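Long-range contacts in SAM-dependent methyltransferase (Thiobacillus denitrificans, PDB 5EPE), which binds S-adenosyl-L-homocysteine in a Rossmann-like domain and probably transfers methyl groups from S-adenosyl-L-methionine to an unspecified acceptor: residues 8-13 with 201-206; 40-45 with 106-111; 49-54 with 88-93. All coordinates share one frame; numbering follows the deposited sequence. Where two conformers were deposited one is given.

Contact 2 pairs two strands of the Rossmann-like sheet. Contact 3 packs helix 49-58 on strand 88-92 at the edge of that sheet. Their centres are about 9 Å apart. Helix 49-58 also touches strand 39-43: V40 CG1 meets L51 CD2 at 3.7 Å, and the D42 side chain touches L51. M50 CE of contact 3 touches A108 CB of contact 2. Contact 2 holds the amine of S-adenosyl-L-homocysteine directly, and contact 3 reaches this ligand through G93. Contact 1 joins two helices apart from the sheet. It touches neither, with its centre about 25 Å from that of contact 2 and about 22 Å from that of contact 3. Its T10 side chain lies about 11 Å from the ligand.

Contact 1 (8-13 with 201-206); sequences NITESA and LTMRRW
T10 and M203 bring the two helices closest, with T10 CA 5.7 Å from M203 CA, and no direct hydrogen bond joins residues 8-13 to 201-206. I9 lies over one face of the W206 indole. Its CG2 sits 3.6 Å from the centroid of the five-membered ring, 10° off the normal, a CH-pi contact. I9 CD1 reaches W206 CZ2 on the six-membered ring at 3.6 Å. W206 CG is anti to its backbone N (chi1 -176°), which carries the indole out to I9. An alanine in place of W206 would probably leave I9 without the ring face it packs on and open a gap between the helices.

T202 fits against the backbone and side chains of I9 to A13. Its CG2 comes 3.1 Å from I9 O and also touches S12 OG. A water bridges the polar side: it donates to T10 O (2.8 Å), accepts from A13 N, and is hydrogen-bonded to T202 OG1 at 2.7 Å. That hydroxyl also bonds A198 O and R33 of the second subunit. T10 OG1 bonds I6 O within its own helix. The arrangement is helix-to-helix packing that ties N-terminal helix 5-11 to helix 189-209 beside a subunit interface.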
ATOM      1  N   ASN A   8     -37.817  -9.282  23.354  1.00 38.88           N
ATOM      2  CA  ASN A   8     -38.801  -8.500  24.066  1.00 40.02           C
ATOM      3  C   ASN A   8     -38.111  -7.809  25.243  1.00 39.63           C
ATOM      4  O   ASN A   8     -38.394  -6.647  25.524  1.00 40.53           O
ATOM      5  CB  ASN A   8     -40.035  -9.346  24.490  1.00 42.18           C
ATOM      6  CG  ASN A   8     -40.971  -9.668  23.323  1.00 43.42           C
ATOM      7  OD1 ASN A   8     -41.184  -8.855  22.410  1.00 44.74           O
ATOM      8  ND2 ASN A   8     -41.586 -10.839  23.370  1.00 46.69           N
ATOM      9  N   ILE A   9     -37.171  -8.486  25.890  1.00 38.69           N
ATOM     10  CA  ILE A   9     -36.444  -7.895  27.015  1.00 39.14           C
ATOM     11  C   ILE A   9     -35.520  -6.721  26.578  1.00 36.53           C
ATOM     12  O   ILE A   9     -35.517  -5.672  27.180  1.00 35.43           O
ATOM     13  CB  ILE A   9     -35.584  -8.954  27.714  1.00 41.53           C
ATOM     14  CG1 ILE A   9     -36.503  -9.925  28.500  1.00 44.15           C
ATOM     15  CG2 ILE A   9     -34.584  -8.309  28.661  1.00 42.33           C
ATOM     16  CD1 ILE A   9     -35.804 -11.197  28.942  1.00 46.20           C
ATOM     17  N   THR A  10     -34.759  -6.941  25.514  1.00 33.59           N
ATOM     18  CA  THR A  10     -33.769  -6.020  25.059  1.00 32.89           C
ATOM     19  C   THR A  10     -34.400  -4.752  24.479  1.00 30.37           C
ATOM     20  O   THR A  10     -33.855  -3.655  24.635  1.00 29.01           O
ATOM     21  CB  THR A  10     -32.945  -6.774  23.984  1.00 34.24           C
ATOM     22  OG1 THR A  10     -32.217  -7.802  24.694  1.00 37.80           O
ATOM     23  CG2 THR A  10     -32.039  -5.917  23.354  1.00 35.35           C
ATOM     24  N   GLU A  11     -35.530  -4.922  23.765  1.00 28.27           N
ATOM     25  CA  GLU A  11     -36.149  -3.817  23.044  1.00 27.55           C
ATOM     26  C   GLU A  11     -37.459  -3.311  23.634  1.00 26.78           C
ATOM     27  O   GLU A  11     -38.177  -2.545  22.988  1.00 24.98           O
ATOM     28  CB  GLU A  11     -36.311  -4.208  21.596  1.00 28.22           C
ATOM     29  CG  GLU A  11     -34.942  -4.407  20.935  1.00 29.00           C
ATOM     30  CD  GLU A  11     -34.945  -4.427  19.429  1.00 29.63           C
ATOM     31  OE1 GLU A  11     -34.016  -5.025  18.865  1.00 29.65           O
ATOM     32  OE2 GLU A  11     -35.844  -3.873  18.805  1.00 31.08           O
ATOM     33  N   SER A  12     -37.717  -3.645  24.888  1.00 27.48           N
ATOM     34  CA  SER A  12     -39.016  -3.290  25.517  1.00 29.03           C
ATOM     35  C   SER A  12     -39.219  -1.759  25.606  1.00 29.09           C
ATOM     36  O   SER A  12     -40.352  -1.292  25.719  1.00 29.50           O
ATOM     37  CB  SER A  12     -39.166  -3.879  26.928  1.00 30.51           C
ATOM     38  OG  SER A  12     -38.094  -3.458  27.783  1.00 30.90           O
ATOM     39  N   ALA A  13     -38.131  -0.996  25.609  1.00 27.61           N
ATOM     40  CA  ALA A  13     -38.223   0.439  25.740  1.00 28.17           C
ATOM     41  C   ALA A  13     -37.958   1.134  24.414  1.00 27.14           C
ATOM     42  O   ALA A  13     -37.750   2.337  24.407  1.00 29.10           O
ATOM     43  CB  ALA A  13     -37.216   0.908  26.782  1.00 28.92           C
ATOM     44  N   LEU A 201     -28.977   0.156  28.292  1.00 21.24           N
ATOM     45  CA  LEU A 201     -29.632   0.652  29.509  1.00 22.14           C
ATOM     46  C   LEU A 201     -30.804  -0.264  29.883  1.00 22.59           C
ATOM     47  O   LEU A 201     -30.993  -0.613  31.034  1.00 22.81           O
ATOM     48  CB  LEU A 201     -30.096   2.100  29.287  1.00 22.43           C
ATOM     49  CG  LEU A 201     -30.783   2.756  30.493  1.00 23.41           C
ATOM     50  CD1 LEU A 201     -29.872   2.734  31.692  1.00 24.63           C
ATOM     51  CD2 LEU A 201     -31.264   4.174  30.184  1.00 23.69           C
ATOM     52  N   THR A 202     -31.589  -0.645  28.872  1.00 22.25           N
ATOM     53  CA  THR A 202     -32.685  -1.551  29.078  1.00 23.69           C
ATOM     54  C   THR A 202     -32.210  -2.883  29.731  1.00 24.52           C
ATOM     55  O   THR A 202     -32.805  -3.361  30.688  1.00 24.61           O
ATOM     56  CB  THR A 202     -33.451  -1.815  27.777  1.00 23.42           C
ATOM     57  OG1 THR A 202     -33.946  -0.558  27.284  1.00 22.92           O
ATOM     58  CG2 THR A 202     -34.687  -2.800  28.027  1.00 24.82           C
HETATM   59  N   MSE A 203     -31.178  -3.472  29.158  1.00 24.75           N
HETATM   60  CA  MSE A 203     -30.617  -4.707  29.662  1.00 27.13           C
HETATM   61  C   MSE A 203     -30.107  -4.596  31.060  1.00 26.64           C
HETATM   62  O   MSE A 203     -30.322  -5.496  31.870  1.00 26.44           O
HETATM   63  CB  MSE A 203     -29.512  -5.233  28.766  1.00 29.96           C
HETATM   64  CG  MSE A 203     -30.030  -5.902  27.516  1.00 34.53           C
HETATM   65 SE   MSE A 203     -28.423  -6.572  26.477  1.00 47.13          SE
HETATM   66  CE  MSE A 203     -28.042  -4.922  25.737  1.00 36.06           C
ATOM     67  N   ARG A 204     -29.413  -3.512  31.380  1.00 25.53           N
ATOM     68  CA  ARG A 204     -28.872  -3.360  32.723  1.00 26.32           C
ATOM     69  C   ARG A 204     -29.953  -3.225  33.776  1.00 27.33           C
ATOM     70  O   ARG A 204     -29.863  -3.865  34.858  1.00 27.38           O
ATOM     71  CB  ARG A 204     -27.938  -2.137  32.833  1.00 25.74           C
ATOM     72  CG  ARG A 204     -27.355  -1.891  34.236  1.00 26.79           C
ATOM     73  CD  ARG A 204     -26.578  -3.118  34.758  1.00 28.37           C
ATOM     74  NE  ARG A 204     -26.296  -2.945  36.157  1.00 29.95           N
ATOM     75  CZ  ARG A 204     -25.199  -2.402  36.681  1.00 30.40           C
ATOM     76  NH1 ARG A 204     -24.145  -2.027  35.966  1.00 29.73           N
ATOM     77  NH2 ARG A 204     -25.147  -2.287  37.982  1.00 32.23           N
ATOM     78  N   ARG A 205     -30.949  -2.387  33.496  0.50 27.19           N
ATOM     79  CA  ARG A 205     -32.089  -2.238  34.399  0.50 28.53           C
ATOM     80  C   ARG A 205     -32.869  -3.540  34.549  0.50 29.59           C
ATOM     81  O   ARG A 205     -33.339  -3.869  35.624  0.50 30.82           O
ATOM     82  CB  ARG A 205     -33.000  -1.127  33.905  0.50 28.17           C
ATOM     83  CG  ARG A 205     -32.388   0.244  34.171  0.50 27.75           C
ATOM     84  CD  ARG A 205     -33.221   1.365  33.605  0.50 27.37           C
ATOM     85  NE  ARG A 205     -32.635   2.621  34.027  0.50 27.61           N
ATOM     86  CZ  ARG A 205     -33.152   3.813  33.781  0.50 27.83           C
ATOM     87  NH1 ARG A 205     -34.271   3.902  33.114  0.50 27.49           N
ATOM     88  NH2 ARG A 205     -32.526   4.915  34.211  0.50 28.43           N
ATOM     89  N   TRP A 206     -33.006  -4.291  33.471  1.00 29.56           N
ATOM     90  CA  TRP A 206     -33.627  -5.635  33.569  1.00 31.24           C
ATOM     91  C   TRP A 206     -32.821  -6.583  34.469  1.00 32.11           C
ATOM     92  O   TRP A 206     -33.365  -7.263  35.348  1.00 32.39           O
ATOM     93  CB  TRP A 206     -33.812  -6.245  32.174  1.00 31.24           C
ATOM     94  CG  TRP A 206     -34.522  -7.539  32.216  1.00 33.21           C
ATOM     95  CD1 TRP A 206     -35.867  -7.740  32.190  1.00 34.46           C
ATOM     96  CD2 TRP A 206     -33.908  -8.819  32.324  1.00 34.10           C
ATOM     97  NE1 TRP A 206     -36.133  -9.104  32.247  1.00 36.23           N
ATOM     98  CE2 TRP A 206     -34.938  -9.780  32.345  1.00 36.06           C
ATOM     99  CE3 TRP A 206     -32.574  -9.252  32.403  1.00 34.58           C
ATOM    100  CZ2 TRP A 206     -34.673 -11.149  32.411  1.00 37.13           C
ATOM    101  CZ3 TRP A 206     -32.311 -10.642  32.475  1.00 35.93           C
ATOM    102  CH2 TRP A 206     -33.354 -11.557  32.478  1.00 36.99           C
TER
HETATM  103  O   HOH W   1     -35.140  -1.235  24.984  1.00 19.84           O

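Contact 2 (40-45 with 106-111); sequences VLDLGS and VAACVG. With SAH (S-adenosyl-L-homocysteine), chain B.
Two neighbouring parallel strands of the Rossmann-like methyltransferase sheet meet here, and V40, L41 and D42 pair with V106, A107 and A108. The segment axes approach to 4.8 Å at an angle of 20°. Three backbone bonds hold the pair. L41 N donates to V106 O (2.9 Å), A108 N donates to L41 O (2.8 Å), and L43 N donates to A108 O (2.9 Å). L41 thus uses both its N-H and its carbonyl on the same neighbour, and A108 does likewise.

V40, D42, V106 and A108 point to the same face and touch lightly. V40 CG1 lies 4.2 Å from V106 CB. D42 CG is anti to its backbone N (chi1 -168°), which brings OD1 within 3.9 Å of A108 CB. L41 and A107 point to the other face. Strand 61-66 binds the other edge of strand 39-43, helix 49-58 covers the D42 face, and helix 119-127 touches A107 on the opposite one.

Beyond the paired residues the C-terminal ends of the two strands and the turns that follow reach the ligand. The amine N of S-adenosyl-L-homocysteine donates to G44 O (2.8 Å) and to V110 O (3.0 Å), one carbonyl from each segment. G44 has a positive phi, and a CB there would be crowded by the ribose O4' of the ligand. G111 O approaches C5'. N18 ND2 bonds both V110 O and the ligand, which D66, H17, D94 and A95 bond as well. Two backbone carbonyls directed at one amine would suit a positively charged ammonium group. The pairing of the two strands probably sets the spacing of these acceptors.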
ATOM      1  N   VAL A  40     -51.823   2.922   4.216  1.00 29.90           N
ATOM      2  CA  VAL A  40     -50.525   2.299   4.427  1.00 29.56           C
ATOM      3  C   VAL A  40     -50.721   0.926   5.049  1.00 32.89           C
ATOM      4  O   VAL A  40     -51.476   0.795   5.989  1.00 34.61           O
ATOM      5  CB  VAL A  40     -49.664   3.120   5.401  1.00 29.11           C
ATOM      6  CG1 VAL A  40     -48.258   2.517   5.508  1.00 30.85           C
ATOM      7  CG2 VAL A  40     -49.596   4.548   4.938  1.00 28.11           C
ATOM      8  N   LEU A  41     -50.031  -0.066   4.522  1.00 26.27           N
ATOM      9  CA  LEU A  41     -49.892  -1.399   5.125  1.00 26.22           C
ATOM     10  C   LEU A  41     -48.456  -1.557   5.592  1.00 25.22           C
ATOM     11  O   LEU A  41     -47.511  -1.268   4.818  1.00 24.50           O
ATOM     12  CB  LEU A  41     -50.186  -2.486   4.108  1.00 27.48           C
ATOM     13  CG  LEU A  41     -50.003  -3.943   4.573  1.00 28.09           C
ATOM     14  CD1 LEU A  41     -51.016  -4.316   5.654  1.00 29.68           C
ATOM     15  CD2 LEU A  41     -50.106  -4.878   3.391  1.00 29.46           C
ATOM     16  N   ASP A  42     -48.282  -1.997   6.834  1.00 25.12           N
ATOM     17  CA  ASP A  42     -46.926  -2.155   7.432  1.00 25.11           C
ATOM     18  C   ASP A  42     -46.814  -3.584   7.956  1.00 24.60           C
ATOM     19  O   ASP A  42     -47.484  -3.956   8.922  1.00 24.39           O
ATOM     20  CB  ASP A  42     -46.691  -1.122   8.517  1.00 26.37           C
ATOM     21  CG  ASP A  42     -45.216  -1.026   8.964  1.00 29.65           C
ATOM     22  OD1 ASP A  42     -44.276  -1.627   8.315  1.00 32.52           O
ATOM     23  OD2 ASP A  42     -44.988  -0.304   9.993  1.00 31.67           O
ATOM     24  N   LEU A  43     -46.018  -4.411   7.288  1.00 23.97           N
ATOM     25  CA  LEU A  43     -45.787  -5.794   7.738  1.00 24.87           C
ATOM     26  C   LEU A  43     -44.524  -5.887   8.618  1.00 25.12           C
ATOM     27  O   LEU A  43     -43.403  -5.608   8.164  1.00 24.30           O
ATOM     28  CB  LEU A  43     -45.616  -6.713   6.549  1.00 25.70           C
ATOM     29  CG  LEU A  43     -46.797  -6.725   5.579  1.00 27.37           C
ATOM     30  CD1 LEU A  43     -46.615  -7.812   4.540  1.00 28.57           C
ATOM     31  CD2 LEU A  43     -48.121  -6.942   6.314  1.00 28.01           C
ATOM     32  N   GLY A  44     -44.708  -6.344   9.853  1.00 25.56           N
ATOM     33  CA  GLY A  44     -43.661  -6.312  10.866  1.00 25.11           C
ATOM     34  C   GLY A  44     -43.551  -4.925  11.445  1.00 24.15           C
ATOM     35  O   GLY A  44     -42.445  -4.323  11.482  1.00 23.77           O
ATOM     36  N   SER A  45     -44.698  -4.418  11.914  1.00 24.16           N
ATOM     37  CA  SER A  45     -44.846  -3.025  12.290  1.00 23.91           C
ATOM     38  C   SER A  45     -44.255  -2.605  13.665  1.00 23.74           C
ATOM     39  O   SER A  45     -44.324  -1.426  14.022  1.00 22.67           O
ATOM     40  CB  SER A  45     -46.301  -2.596  12.159  1.00 24.83           C
ATOM     41  OG  SER A  45     -47.137  -3.439  12.888  1.00 27.21           O
ATOM     42  N   VAL A 106     -49.155   2.852   0.046  1.00 27.95           N
ATOM     43  CA  VAL A 106     -47.810   2.518   0.514  1.00 25.59           C
ATOM     44  C   VAL A 106     -47.846   1.153   1.198  1.00 24.52           C
ATOM     45  O   VAL A 106     -48.611   0.943   2.172  1.00 24.60           O
ATOM     46  CB  VAL A 106     -47.294   3.558   1.528  1.00 26.29           C
ATOM     47  CG1 VAL A 106     -45.876   3.204   1.986  1.00 25.41           C
ATOM     48  CG2 VAL A 106     -47.302   4.979   0.962  1.00 27.63           C
ATOM     49  N   ALA A 107     -47.053   0.215   0.699  1.00 23.28           N
ATOM     50  CA  ALA A 107     -46.951  -1.108   1.303  1.00 23.44           C
ATOM     51  C   ALA A 107     -45.508  -1.314   1.754  1.00 22.30           C
ATOM     52  O   ALA A 107     -44.557  -1.195   0.946  1.00 21.85           O
ATOM     53  CB  ALA A 107     -47.379  -2.193   0.324  1.00 24.27           C
ATOM     54  N   ALA A 108     -45.337  -1.542   3.058  1.00 22.05           N
ATOM     55  CA  ALA A 108     -44.014  -1.431   3.703  1.00 21.23           C
ATOM     56  C   ALA A 108     -43.629  -2.685   4.439  1.00 21.69           C
ATOM     57  O   ALA A 108     -44.446  -3.321   5.052  1.00 22.43           O
ATOM     58  CB  ALA A 108     -44.001  -0.282   4.679  1.00 21.50           C
ATOM     59  N   CYS A 109     -42.352  -3.033   4.383  1.00 21.15           N
ATOM     60  CA  CYS A 109     -41.767  -3.976   5.312  1.00 22.25           C
ATOM     61  C   CYS A 109     -40.393  -3.363   5.730  1.00 21.87           C
ATOM     62  O   CYS A 109     -39.426  -3.365   4.957  1.00 20.15           O
ATOM     63  CB  CYS A 109     -41.581  -5.340   4.672  1.00 23.49           C
ATOM     64  SG  CYS A 109     -40.906  -6.586   5.835  1.00 25.75           S
ATOM     65  N   VAL A 110     -40.341  -2.853   6.952  1.00 21.78           N
ATOM     66  CA  VAL A 110     -39.206  -2.114   7.425  1.00 22.38           C
ATOM     67  C   VAL A 110     -38.383  -2.992   8.381  1.00 23.13           C
ATOM     68  O   VAL A 110     -38.580  -3.010   9.580  1.00 24.05           O
ATOM     69  CB  VAL A 110     -39.658  -0.794   8.024  1.00 22.65           C
ATOM     70  CG1 VAL A 110     -38.448   0.073   8.470  1.00 22.87           C
ATOM     71  CG2 VAL A 110     -40.454  -0.013   6.978  1.00 23.19           C
ATOM     72  N   GLY A 111     -37.495  -3.741   7.793  1.00 23.69           N
ATOM     73  CA  GLY A 111     -36.568  -4.631   8.519  1.00 25.24           C
ATOM     74  C   GLY A 111     -37.193  -5.934   8.971  1.00 27.06           C
ATOM     75  O   GLY A 111     -36.958  -6.379  10.105  1.00 30.71           O
TER
HETATM   76  N   SAH B 301     -40.798  -2.055  11.437  1.00 27.69           N
HETATM   77  CA  SAH B 301     -40.633  -1.996  12.938  1.00 27.50           C
HETATM   78  CB  SAH B 301     -40.099  -3.315  13.465  1.00 27.52           C
HETATM   79  CG  SAH B 301     -38.741  -3.803  12.931  1.00 26.82           C
HETATM   80  SD  SAH B 301     -38.043  -5.124  13.889  1.00 26.97           S
HETATM   81  C   SAH B 301     -39.747  -0.856  13.388  1.00 29.82           C
HETATM   82  O   SAH B 301     -38.943  -0.350  12.582  1.00 30.71           O
HETATM   83  OXT SAH B 301     -39.797  -0.412  14.554  1.00 25.42           O
HETATM   84  C5' SAH B 301     -38.685  -6.660  13.163  1.00 29.06           C
HETATM   85  C4' SAH B 301     -40.144  -6.880  13.572  1.00 29.51           C
HETATM   86  O4' SAH B 301     -40.685  -8.002  12.860  1.00 30.11           O
HETATM   87  C3' SAH B 301     -40.349  -7.164  15.071  1.00 29.71           C
HETATM   88  O3' SAH B 301     -41.288  -6.199  15.581  1.00 27.86           O
HETATM   89  C2' SAH B 301     -40.922  -8.582  15.142  1.00 29.49           C
HETATM   90  O2' SAH B 301     -41.924  -8.725  16.138  1.00 29.92           O
HETATM   91  C1' SAH B 301     -41.555  -8.698  13.782  1.00 28.17           C
HETATM   92  N9  SAH B 301     -41.776 -10.027  13.191  1.00 27.24           N
HETATM   93  C8  SAH B 301     -40.885 -11.064  13.134  1.00 28.21           C
HETATM   94  N7  SAH B 301     -41.387 -12.076  12.461  1.00 28.61           N
HETATM   95  C5  SAH B 301     -42.662 -11.656  12.066  1.00 27.38           C
HETATM   96  C6  SAH B 301     -43.707 -12.284  11.338  1.00 27.23           C
HETATM   97  N6  SAH B 301     -43.560 -13.538  10.855  1.00 27.72           N
HETATM   98  N1  SAH B 301     -44.855 -11.602  11.097  1.00 26.62           N
HETATM   99  C2  SAH B 301     -44.976 -10.348  11.594  1.00 26.14           C
HETATM  100  N3  SAH B 301     -44.057  -9.674  12.315  1.00 26.15           N
HETATM  101  C4  SAH B 301     -42.901 -10.388  12.512  1.00 26.60           C

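Contact 3 (49-54 with 88-93); sequences EMLCTW and VKFIHG
L51 points from helix 49-58 at strand 88-92 and carries much of this contact. Its CB rests between two side chains, 4.0 Å from V88 CG1 and 4.0 Å from F90 CZ. CG lies anti to the carbonyl carbon (chi1 -70°), and the chain then runs past F90 in the opposite sense to that side chain. At the tip CD1 meets F90 CE1 at 3.8 Å, while the other branch, CD2, turns to strand 39-43. One leucine thus packs against two strands of the sheet.

C52, the next residue, takes the other side of the F90 tip. Its SG lies 3.8 Å from F90 CZ and 3.9 Å from F90 CE2. The sulfur approaches the ring obliquely, 4.9 Å from the centroid and 69° off the normal, a sulfur-aromatic contact. V88 CG2 is 4.3 Å from C52 SG. V88 CG1 turns instead to the L51 carbonyl, 3.8 Å from its O. The helix and strand segments run nearly antiparallel, at 166°. Helix 69-82 adds A75 against F90, and A79 and L82 against C52.

No hydrogen bond crosses between the two segments. The backbone of the strand is instead bonded to strand 61-66 through K89, I91 and G93. Helix and strand are thus held together by buried apolar contact and one sulfur-aromatic approach, so their fit depends on side-chain shape.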
ATOM      1  N   GLU A  49     -44.592   2.781  15.569  1.00 24.53           N
ATOM      2  CA  GLU A  49     -44.189   4.173  15.611  1.00 25.11           C
ATOM      3  C   GLU A  49     -44.373   4.850  14.236  1.00 24.17           C
ATOM      4  O   GLU A  49     -44.807   6.028  14.157  1.00 24.19           O
ATOM      5  CB  GLU A  49     -42.774   4.338  16.131  1.00 25.01           C
ATOM      6  CG  GLU A  49     -42.396   5.792  16.391  1.00 26.29           C
ATOM      7  CD  GLU A  49     -43.059   6.431  17.626  1.00 28.14           C
ATOM      8  OE1 GLU A  49     -43.821   5.755  18.362  1.00 27.86           O
ATOM      9  OE2 GLU A  49     -42.770   7.653  17.883  1.00 29.56           O
HETATM   10  N   MSE A  50     -44.051   4.128  13.174  1.00 23.45           N
HETATM   11  CA  MSE A  50     -44.199   4.674  11.834  1.00 24.52           C
HETATM   12  C   MSE A  50     -45.657   4.999  11.519  1.00 24.49           C
HETATM   13  O   MSE A  50     -45.968   6.115  11.166  1.00 25.27           O
HETATM   14  CB  MSE A  50     -43.648   3.661  10.810  1.00 24.94           C
HETATM   15  CG  MSE A  50     -43.677   4.329   9.459  1.00 27.87           C
HETATM   16 SE   MSE A  50     -42.759   3.076   8.176  1.00 32.65          SE
HETATM   17  CE  MSE A  50     -44.245   2.029   7.696  1.00 31.10           C
ATOM     18  N   LEU A  51     -46.540   4.023  11.641  1.00 24.47           N
ATOM     19  CA  LEU A  51     -47.971   4.308  11.447  1.00 25.88           C
ATOM     20  C   LEU A  51     -48.537   5.393  12.370  1.00 26.03           C
ATOM     21  O   LEU A  51     -49.239   6.266  11.879  1.00 26.66           O
ATOM     22  CB  LEU A  51     -48.820   3.042  11.559  1.00 26.85           C
ATOM     23  CG  LEU A  51     -48.622   2.090  10.395  1.00 27.40           C
ATOM     24  CD1 LEU A  51     -49.359   0.791  10.660  1.00 28.23           C
ATOM     25  CD2 LEU A  51     -49.110   2.675   9.071  1.00 29.51           C
ATOM     26  N   CYS A  52     -48.226   5.365  13.673  1.00 25.53           N
ATOM     27  CA  CYS A  52     -48.801   6.334  14.596  1.00 26.57           C
ATOM     28  C   CYS A  52     -48.350   7.772  14.269  1.00 26.96           C
ATOM     29  O   CYS A  52     -49.185   8.684  14.264  1.00 27.04           O
ATOM     30  CB  CYS A  52     -48.480   6.015  16.044  1.00 27.30           C
ATOM     31  SG  CYS A  52     -49.319   4.503  16.573  1.00 29.08           S
ATOM     32  N   THR A  53     -47.064   7.971  14.034  1.00 24.82           N
ATOM     33  CA  THR A  53     -46.540   9.320  13.801  1.00 25.41           C
ATOM     34  C   THR A  53     -46.961   9.895  12.460  1.00 25.53           C
ATOM     35  O   THR A  53     -47.262  11.086  12.381  1.00 26.03           O
ATOM     36  CB  THR A  53     -45.021   9.401  13.950  1.00 24.92           C
ATOM     37  OG1 THR A  53     -44.368   8.458  13.076  1.00 24.54           O
ATOM     38  CG2 THR A  53     -44.604   9.141  15.399  1.00 25.09           C
ATOM     39  N   TRP A  54     -47.012   9.047  11.413  1.00 24.73           N
ATOM     40  CA  TRP A  54     -47.528   9.479  10.102  1.00 25.45           C
ATOM     41  C   TRP A  54     -49.035   9.745  10.132  1.00 26.81           C
ATOM     42  O   TRP A  54     -49.517  10.642   9.454  1.00 28.12           O
ATOM     43  CB  TRP A  54     -47.161   8.471   9.011  1.00 25.10           C
ATOM     44  CG  TRP A  54     -45.639   8.393   8.754  1.00 24.33           C
ATOM     45  CD1 TRP A  54     -44.636   9.090   9.386  1.00 25.28           C
ATOM     46  CD2 TRP A  54     -44.995   7.508   7.861  1.00 23.97           C
ATOM     47  NE1 TRP A  54     -43.387   8.693   8.911  1.00 24.22           N
ATOM     48  CE2 TRP A  54     -43.588   7.718   7.981  1.00 23.81           C
ATOM     49  CE3 TRP A  54     -45.454   6.546   6.964  1.00 23.88           C
ATOM     50  CZ2 TRP A  54     -42.659   7.008   7.202  1.00 23.41           C
ATOM     51  CZ3 TRP A  54     -44.524   5.851   6.196  1.00 23.58           C
ATOM     52  CH2 TRP A  54     -43.157   6.099   6.315  1.00 23.35           C
ATOM     53  N   VAL A  88     -55.395   4.153  12.569  1.00 36.38           N
ATOM     54  CA  VAL A  88     -54.416   3.061  12.417  1.00 37.04           C
ATOM     55  C   VAL A  88     -54.757   1.893  13.309  1.00 38.84           C
ATOM     56  O   VAL A  88     -55.089   2.124  14.493  1.00 42.44           O
ATOM     57  CB  VAL A  88     -52.959   3.536  12.642  1.00 35.97           C
ATOM     58  CG1 VAL A  88     -52.565   4.544  11.579  1.00 35.98           C
ATOM     59  CG2 VAL A  88     -52.772   4.195  13.992  1.00 38.24           C
ATOM     60  N   LYS A  89     -54.705   0.680  12.738  1.00 37.08           N
ATOM     61  CA  LYS A  89     -55.136  -0.572  13.377  1.00 37.98           C
ATOM     62  C   LYS A  89     -53.925  -1.471  13.473  1.00 35.15           C
ATOM     63  O   LYS A  89     -53.181  -1.613  12.499  1.00 33.30           O
ATOM     64  CB  LYS A  89     -56.173  -1.294  12.499  1.00 40.60           C
ATOM     65  CG  LYS A  89     -56.681  -2.636  13.045  1.00 43.44           C
ATOM     66  N   PHE A  90     -53.741  -2.094  14.635  1.00 33.53           N
ATOM     67  CA  PHE A  90     -52.630  -3.031  14.866  1.00 31.92           C
ATOM     68  C   PHE A  90     -53.125  -4.420  15.139  1.00 33.12           C
ATOM     69  O   PHE A  90     -54.048  -4.611  15.983  1.00 33.27           O
ATOM     70  CB  PHE A  90     -51.759  -2.529  15.992  1.00 30.97           C
ATOM     71  CG  PHE A  90     -51.151  -1.230  15.659  1.00 30.65           C
ATOM     72  CD1 PHE A  90     -50.058  -1.175  14.791  1.00 29.08           C
ATOM     73  CD2 PHE A  90     -51.724  -0.045  16.101  1.00 31.35           C
ATOM     74  CE1 PHE A  90     -49.514   0.032  14.422  1.00 28.38           C
ATOM     75  CE2 PHE A  90     -51.171   1.166  15.733  1.00 30.70           C
ATOM     76  CZ  PHE A  90     -50.074   1.217  14.887  1.00 28.96           C
ATOM     77  N   ILE A  91     -52.540  -5.386  14.434  1.00 32.57           N
ATOM     78  CA  ILE A  91     -52.983  -6.751  14.533  1.00 34.51           C
ATOM     79  C   ILE A  91     -51.826  -7.579  15.008  1.00 33.57           C
ATOM     80  O   ILE A  91     -50.733  -7.503  14.432  1.00 30.30           O
ATOM     81  CB  ILE A  91     -53.474  -7.293  13.189  1.00 36.97           C
ATOM     82  CG1 ILE A  91     -54.736  -6.517  12.754  1.00 39.31           C
ATOM     83  CG2 ILE A  91     -53.773  -8.779  13.294  1.00 38.63           C
ATOM     84  CD1 ILE A  91     -55.245  -6.858  11.358  1.00 40.93           C
ATOM     85  N   HIS A  92     -52.085  -8.395  16.043  1.00 33.71           N
ATOM     86  CA  HIS A  92     -51.080  -9.348  16.495  1.00 33.74           C
ATOM     87  C   HIS A  92     -51.173 -10.611  15.651  1.00 34.64           C
ATOM     88  O   HIS A  92     -52.199 -11.285  15.634  1.00 34.76           O
ATOM     89  CB  HIS A  92     -51.189  -9.687  17.975  1.00 35.25           C
ATOM     90  CG  HIS A  92     -50.215 -10.729  18.415  1.00 35.12           C
ATOM     91  ND1 HIS A  92     -50.557 -11.748  19.266  1.00 36.79           N
ATOM     92  CD2 HIS A  92     -48.915 -10.923  18.100  1.00 34.15           C
ATOM     93  CE1 HIS A  92     -49.502 -12.522  19.479  1.00 37.23           C
ATOM     94  NE2 HIS A  92     -48.488 -12.040  18.780  1.00 34.90           N
ATOM     95  N   GLY A  93     -50.090 -10.937  14.946  1.00 33.95           N
ATOM     96  CA  GLY A  93     -50.060 -12.147  14.117  1.00 35.05           C
ATOM     97  C   GLY A  93     -48.898 -12.252  13.146  1.00 34.27           C
ATOM     98  O   GLY A  93     -48.053 -11.381  13.078  1.00 31.89           O
TER